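Local coordinates for 3-oxosteroid 1-dehydrogenase (Sterolibacterium denitrificans, PDB 7P18), which probably catalyses the FAD-dependent dehydrogenation of 3-oxosteroids, introducing a double bond between C1 and C2 of the steroid A ring, at residues 339-344 with 361-366; 463-468 with 474-479. All blocks are in the same frame, centred on the assembly; numbering follows the deposited sequence.

Interaction 1. Residues 339-344 with 361-366; sequences AERNLP and SPYLEF. With ANB (androsta-1,4-diene-3,17-dione), chain D.
Arg-341 reaches across to Ser-361, where its NH1 donates to the backbone O at 3.0 Å in a nearly straight bond (N-H...O 163°). The carbonyl oxygen lies at the edge of the guanidinium, close to its plane. Phe-366 brings CG over one face of the guanidinium, steeply tilted (planes 54° apart), and its CD2 is 3.6 Å from Arg-341 NH1. Further back along the arginine, CD makes an off-centre CH-pi contact with the Phe-366 ring, 4.3 Å from its centroid. The phenylalanine comes into position because CG stands anti to the backbone N (chi1 -172°). On the other branch, NH2 packs 3.8 Å from Tyr-363 CB and lies near the plane of the tyrosine ring, at its edge. Ser-361 lies just ahead of Pro-362, the N-cap residue, while Tyr-363 and Phe-366 are in the first turn of helix 363-377. Tyr-363 belongs to the steroid pocket of this flavoprotein: its CZ comes within 3.5 Å of C2 of the bound androstadienedione. Pro-362 O accepts two bonds, from Ser-361 OG at 2.8 Å and from Phe-366 N, tying the approach to the helix into its first turn. Beyond the two segments, Arg-341 NE bonds to Leu-337 O. Tyr-363 OH is hydrogen-bonded to Tyr-118 OH, and its ring meets Tyr-536 and Phe-338 edge-to-face.

Interaction 2. Residues 463-468 with 474-479; sequences FDRYYG and PNPCLA
Cys-477 holds SG anti to its carbonyl carbon, beside its backbone N (chi1 -65°), and Arg-465 places CG in the same way; the first rotation turns the sulfur to the backbone of helix 462-466, the second carries the arginine methylenes across the Pro-476 ring at a slant. Residues 474-479 contain a type I beta turn from Asn-475 to Leu-478, with an Asx turn at its start, and they pack against the short helix and the loop after it without a hydrogen bond between the two segments. Cys-477 SG lies 3.4 Å from Asp-464 O and touches the CB of that residue more loosely. Arg-465 contributes only its aliphatic part: CG is 3.8 Å from Pro-476 CG, while CD touches both CG and CD of the proline ring. The chain then bends at chi3 (-66°), and NH1 finds its acceptor outside, at Gly-459 O. With an alanine at Pro-476, CB would stay but CG and CD would go, which is likely to open a gap against CG and CD of Arg-465 and leave those methylenes without their packing partner. In the loop that follows the helix, Gly-468 CA comes within 3.4 Å of Pro-476 O, an approach that a side chain would obstruct, since a CB here would run into Pro-476 O and crowd Cys-477 SG. The turn is fixed from outside as well, Asn-475 ND2 giving bonds to Gly-451 O and Lys-458 O. Asn-475 OD1 closes the Asx turn by accepting from Cys-477 N at 2.9 Å, with an N-H...O angle of 153°.

Following the chain from the N terminus, strand 335-336 leads into 339-344, the chain runs through strand 347-349, and interaction 1 closes this loop at the start of helix 363-377. Almost a hundred residues later, interaction 2 closes a much shorter excursion, folding the loop ahead of strand 486-502 back onto helix 462-466. The two neither nest nor cross, but they touch in space. Asn-342 ND2 probably bonds to Asp-464 O at 2.8 Å, and Pro-344 CD packs on Pro-476 O. Lys-458 NZ bonds to both Arg-341 O and Cys-477 O, a further tie between 339-344 and 474-479; through interaction 1 the same loop also meets the start of helix 363-377.

Interaction 1. Residues 339-344 with 361-366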
loop_
_atom_site.group_PDB
_atom_site.type_symbol
_atom_site.label_atom_id
_atom_site.label_comp_id
_atom_site.label_asym_id
_atom_site.label_seq_id
_atom_site.Cartn_x
_atom_site.Cartn_y
_atom_site.Cartn_z
ATOM N N ALA A 339 1.767 -2.951 10.970
ATOM C CA ALA A 339 1.143 -3.884 11.945
ATOM C C ALA A 339 1.673 -3.697 13.372
ATOM O O ALA A 339 0.929 -3.982 14.327
ATOM C CB ALA A 339 1.440 -5.299 11.502
ATOM N N GLU A 340 2.961 -3.346 13.504
ATOM C CA GLU A 340 3.736 -3.566 14.762
ATOM C C GLU A 340 3.302 -2.569 15.841
ATOM O O GLU A 340 3.487 -2.867 17.046
ATOM C CB GLU A 340 5.241 -3.439 14.517
ATOM C CG GLU A 340 5.754 -4.320 13.410
ATOM C CD GLU A 340 5.914 -3.590 12.083
ATOM O OE1 GLU A 340 4.911 -2.969 11.609
ATOM O OE2 GLU A 340 7.008 -3.687 11.495
ATOM N N ARG A 341 2.720 -1.424 15.465
ATOM C CA ARG A 341 2.251 -0.420 16.449
ATOM C C ARG A 341 1.124 -0.997 17.341
ATOM O O ARG A 341 0.919 -0.477 18.455
ATOM C CB ARG A 341 1.744 0.863 15.782
ATOM C CG ARG A 341 2.806 1.613 14.980
ATOM C CD ARG A 341 2.190 2.730 14.144
ATOM N NE ARG A 341 1.591 2.198 12.925
ATOM C CZ ARG A 341 0.279 2.051 12.708
ATOM N NH1 ARG A 341 -0.608 2.427 13.606
ATOM N NH2 ARG A 341 -0.138 1.588 11.548
ATOM N N ASN A 342 0.407 -1.999 16.872
ATOM C CA ASN A 342 -0.743 -2.590 17.618
ATOM C C ASN A 342 -0.227 -3.439 18.782
ATOM O O ASN A 342 -1.038 -3.772 19.698
ATOM C CB ASN A 342 -1.628 -3.462 16.740
ATOM C CG ASN A 342 -2.351 -2.686 15.659
ATOM O OD1 ASN A 342 -1.760 -1.797 15.055
ATOM N ND2 ASN A 342 -3.570 -3.106 15.342
ATOM N N LEU A 343 1.053 -3.792 18.762
ATOM C CA LEU A 343 1.673 -4.678 19.795
ATOM C C LEU A 343 1.737 -3.975 21.140
ATOM O O LEU A 343 1.791 -2.743 21.253
ATOM C CB LEU A 343 3.030 -5.175 19.309
ATOM C CG LEU A 343 2.949 -6.158 18.140
ATOM C CD1 LEU A 343 4.323 -6.364 17.527
ATOM C CD2 LEU A 343 2.378 -7.487 18.586
ATOM N N PRO A 344 1.648 -4.752 22.246
ATOM C CA PRO A 344 1.534 -4.169 23.575
ATOM C C PRO A 344 2.873 -3.684 24.152
ATOM O O PRO A 344 3.835 -4.392 24.039
ATOM C CB PRO A 344 0.937 -5.353 24.377
ATOM C CG PRO A 344 1.525 -6.528 23.759
ATOM C CD PRO A 344 1.523 -6.214 22.265
ATOM N N SER A 361 -4.283 2.795 15.534
ATOM C CA SER A 361 -5.068 3.446 14.443
ATOM C C SER A 361 -4.647 2.831 13.102
ATOM O O SER A 361 -3.467 2.617 12.844
ATOM C CB SER A 361 -4.894 4.939 14.439
ATOM O OG SER A 361 -5.431 5.515 13.244
ATOM N N PRO A 362 -5.582 2.622 12.151
ATOM C CA PRO A 362 -5.185 2.423 10.762
ATOM C C PRO A 362 -4.177 3.512 10.359
ATOM O O PRO A 362 -4.302 4.644 10.838
ATOM C CB PRO A 362 -6.496 2.565 9.969
ATOM C CG PRO A 362 -7.554 2.145 10.994
ATOM C CD PRO A 362 -7.047 2.693 12.322
ATOM N N TYR A 363 -3.231 3.147 9.481
ATOM C CA TYR A 363 -2.080 4.023 9.113
ATOM C C TYR A 363 -2.561 5.326 8.467
ATOM O O TYR A 363 -1.910 6.375 8.719
ATOM C CB TYR A 363 -1.060 3.302 8.244
ATOM C CG TYR A 363 -1.602 2.212 7.355
ATOM C CD1 TYR A 363 -1.894 0.969 7.892
ATOM C CD2 TYR A 363 -1.774 2.389 6.006
ATOM C CE1 TYR A 363 -2.364 -0.066 7.100
ATOM C CE2 TYR A 363 -2.262 1.357 5.198
ATOM C CZ TYR A 363 -2.584 0.136 5.752
ATOM O OH TYR A 363 -3.101 -0.908 5.004
ATOM N N LEU A 364 -3.619 5.323 7.651
ATOM C CA LEU A 364 -4.094 6.590 7.029
ATOM C C LEU A 364 -4.461 7.610 8.094
ATOM O O LEU A 364 -3.968 8.769 8.056
ATOM C CB LEU A 364 -5.288 6.306 6.112
ATOM C CG LEU A 364 -5.889 7.526 5.435
ATOM C CD1 LEU A 364 -4.962 8.112 4.398
ATOM C CD2 LEU A 364 -7.219 7.181 4.769
ATOM N N GLU A 365 -5.279 7.208 9.062
ATOM C CA GLU A 365 -5.757 8.103 10.134
ATOM C C GLU A 365 -4.595 8.466 11.056
ATOM O O GLU A 365 -4.623 9.585 11.589
ATOM C CB GLU A 365 -6.918 7.453 10.881
ATOM C CG GLU A 365 -8.239 7.618 10.116
ATOM C CD GLU A 365 -8.442 6.681 8.959
ATOM O OE1 GLU A 365 -7.787 5.625 8.973
ATOM O OE2 GLU A 365 -9.252 7.028 8.035
ATOM N N PHE A 366 -3.630 7.555 11.240
ATOM C CA PHE A 366 -2.425 7.830 12.066
ATOM C C PHE A 366 -1.654 9.022 11.461
ATOM O O PHE A 366 -1.364 9.976 12.185
ATOM C CB PHE A 366 -1.610 6.551 12.192
ATOM C CG PHE A 366 -0.461 6.662 13.165
ATOM C CD1 PHE A 366 0.669 7.372 12.804
ATOM C CD2 PHE A 366 -0.478 5.976 14.380
ATOM C CE1 PHE A 366 1.729 7.492 13.674
ATOM C CE2 PHE A 366 0.604 6.058 15.238
ATOM C CZ PHE A 366 1.718 6.809 14.873
HETATM C C1 ANB D . -0.525 -2.774 3.899
HETATM C C10 ANB D . -0.718 -4.125 4.520
HETATM C C11 ANB D . 1.859 -4.381 4.880
HETATM C C12 ANB D . 3.069 -5.322 4.974
HETATM C C13 ANB D . 2.720 -6.571 5.763
HETATM C C14 ANB D . 1.564 -7.271 5.036
HETATM C C15 ANB D . 1.515 -8.663 5.679
HETATM C C16 ANB D . 2.993 -9.001 5.941
HETATM C C17 ANB D . 3.746 -7.695 5.801
HETATM C C18 ANB D . 2.428 -6.267 7.252
HETATM C C19 ANB D . -1.062 -3.887 6.017
HETATM C C2 ANB D . -1.492 -2.082 3.295
HETATM C C3 ANB D . -2.752 -2.725 2.927
HETATM C C4 ANB D . -2.753 -4.175 3.078
HETATM C C5 ANB D . -1.882 -4.831 3.858
HETATM C C6 ANB D . -2.082 -6.286 4.181
HETATM C C7 ANB D . -0.798 -7.102 4.142
HETATM C C8 ANB D . 0.293 -6.430 4.964
HETATM C C9 ANB D . 0.564 -5.031 4.364
HETATM O O1 ANB D . -3.721 -2.092 2.488
HETATM O O2 ANB D . 4.950 -7.584 5.755
#

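Interaction 2. Residues 463-468 with 474-479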
loop_
_atom_site.group_PDB
_atom_site.type_symbol
_atom_site.label_atom_id
_atom_site.label_comp_id
_atom_site.label_asym_id
_atom_site.label_seq_id
_atom_site.Cartn_x
_atom_site.Cartn_y
_atom_site.Cartn_z
ATOM N N PHE A 463 -10.305 -4.837 15.003
ATOM C CA PHE A 463 -9.218 -4.439 14.078
ATOM C C PHE A 463 -7.942 -4.230 14.897
ATOM O O PHE A 463 -6.900 -4.850 14.591
ATOM C CB PHE A 463 -9.559 -3.206 13.232
ATOM C CG PHE A 463 -8.329 -2.672 12.570
ATOM C CD1 PHE A 463 -7.742 -3.328 11.503
ATOM C CD2 PHE A 463 -7.665 -1.598 13.126
ATOM C CE1 PHE A 463 -6.556 -2.865 10.952
ATOM C CE2 PHE A 463 -6.474 -1.152 12.581
ATOM C CZ PHE A 463 -5.936 -1.771 11.490
ATOM N N ASP A 464 -7.998 -3.378 15.911
ATOM C CA ASP A 464 -6.831 -3.093 16.791
ATOM C C ASP A 464 -6.237 -4.413 17.301
ATOM O O ASP A 464 -5.015 -4.633 17.194
ATOM C CB ASP A 464 -7.209 -2.252 18.002
ATOM C CG ASP A 464 -7.549 -0.800 17.748
ATOM O OD1 ASP A 464 -7.911 -0.483 16.620
ATOM O OD2 ASP A 464 -7.565 -0.055 18.728
ATOM N N ARG A 465 -7.089 -5.318 17.778
ATOM C CA ARG A 465 -6.636 -6.560 18.463
ATOM C C ARG A 465 -6.078 -7.570 17.465
ATOM O O ARG A 465 -5.323 -8.430 17.892
ATOM C CB ARG A 465 -7.789 -7.163 19.261
ATOM C CG ARG A 465 -8.252 -6.268 20.397
ATOM C CD ARG A 465 -9.158 -6.953 21.372
ATOM N NE ARG A 465 -10.451 -7.360 20.859
ATOM C CZ ARG A 465 -11.582 -6.654 20.952
ATOM N NH1 ARG A 465 -11.597 -5.436 21.464
ATOM N NH2 ARG A 465 -12.711 -7.170 20.493
ATOM N N TYR A 466 -6.369 -7.450 16.169
ATOM C CA TYR A 466 -5.865 -8.383 15.137
ATOM C C TYR A 466 -4.332 -8.486 15.204
ATOM O O TYR A 466 -3.795 -9.571 14.984
ATOM C CB TYR A 466 -6.335 -7.962 13.746
ATOM C CG TYR A 466 -5.958 -8.898 12.627
ATOM C CD1 TYR A 466 -6.409 -10.208 12.575
ATOM C CD2 TYR A 466 -5.154 -8.464 11.591
ATOM C CE1 TYR A 466 -6.045 -11.058 11.536
ATOM C CE2 TYR A 466 -4.787 -9.292 10.541
ATOM C CZ TYR A 466 -5.234 -10.602 10.515
ATOM O OH TYR A 466 -4.846 -11.335 9.432
ATOM N N TYR A 467 -3.636 -7.369 15.412
ATOM C CA TYR A 467 -2.161 -7.295 15.442
ATOM C C TYR A 467 -1.664 -7.086 16.876
ATOM O O TYR A 467 -0.495 -6.709 17.037
ATOM C CB TYR A 467 -1.687 -6.218 14.460
ATOM C CG TYR A 467 -1.693 -6.627 13.006
ATOM C CD1 TYR A 467 -1.112 -7.801 12.551
ATOM C CD2 TYR A 467 -2.246 -5.777 12.055
ATOM C CE1 TYR A 467 -1.095 -8.143 11.202
ATOM C CE2 TYR A 467 -2.234 -6.096 10.703
ATOM C CZ TYR A 467 -1.698 -7.297 10.281
ATOM O OH TYR A 467 -1.712 -7.539 8.947
ATOM N N GLY A 468 -2.516 -7.267 17.886
ATOM C CA GLY A 468 -2.069 -7.385 19.286
ATOM C C GLY A 468 -1.387 -8.739 19.551
ATOM O O GLY A 468 -1.272 -9.557 18.625
ATOM N N PRO A 474 -5.639 -8.144 30.126
ATOM C CA PRO A 474 -6.929 -8.295 29.439
ATOM C C PRO A 474 -6.986 -7.765 27.986
ATOM O O PRO A 474 -7.850 -8.190 27.213
ATOM C CB PRO A 474 -7.918 -7.464 30.263
ATOM C CG PRO A 474 -7.149 -6.959 31.455
ATOM C CD PRO A 474 -5.674 -7.098 31.149
ATOM N N ASN A 475 -6.101 -6.844 27.631
ATOM C CA ASN A 475 -6.080 -6.174 26.293
ATOM C C ASN A 475 -4.789 -6.563 25.582
ATOM O O ASN A 475 -3.701 -6.205 26.049
ATOM C CB ASN A 475 -6.277 -4.676 26.529
ATOM C CG ASN A 475 -6.385 -3.844 25.272
ATOM O OD1 ASN A 475 -5.744 -4.156 24.259
ATOM N ND2 ASN A 475 -7.120 -2.746 25.392
ATOM N N PRO A 476 -4.843 -7.272 24.427
ATOM C CA PRO A 476 -3.636 -7.757 23.758
ATOM C C PRO A 476 -2.799 -6.614 23.162
ATOM O O PRO A 476 -1.746 -6.894 22.644
ATOM C CB PRO A 476 -4.142 -8.659 22.631
ATOM C CG PRO A 476 -5.521 -8.125 22.345
ATOM C CD PRO A 476 -6.052 -7.581 23.654
ATOM N N CYS A 477 -3.321 -5.388 23.198
ATOM C CA CYS A 477 -2.634 -4.182 22.654
ATOM C C CYS A 477 -1.943 -3.374 23.762
ATOM O O CYS A 477 -1.256 -2.358 23.406
ATOM C CB CYS A 477 -3.635 -3.271 21.927
ATOM S SG CYS A 477 -4.348 -4.053 20.462
ATOM N N LEU A 478 -2.130 -3.700 25.053
ATOM C CA LEU A 478 -1.616 -2.835 26.145
ATOM C C LEU A 478 -0.733 -3.671 27.096
ATOM O O LEU A 478 -1.200 -4.727 27.584
ATOM C CB LEU A 478 -2.766 -2.209 26.919
ATOM C CG LEU A 478 -3.628 -1.188 26.180
ATOM C CD1 LEU A 478 -4.791 -0.760 27.054
ATOM C CD2 LEU A 478 -2.797 0.023 25.744
ATOM N N ALA A 479 0.509 -3.240 27.332
ATOM C CA ALA A 479 1.403 -3.853 28.360
ATOM C C ALA A 479 2.193 -2.755 29.049
ATOM O O ALA A 479 2.390 -1.665 28.498
ATOM C CB ALA A 479 2.307 -4.925 27.769
#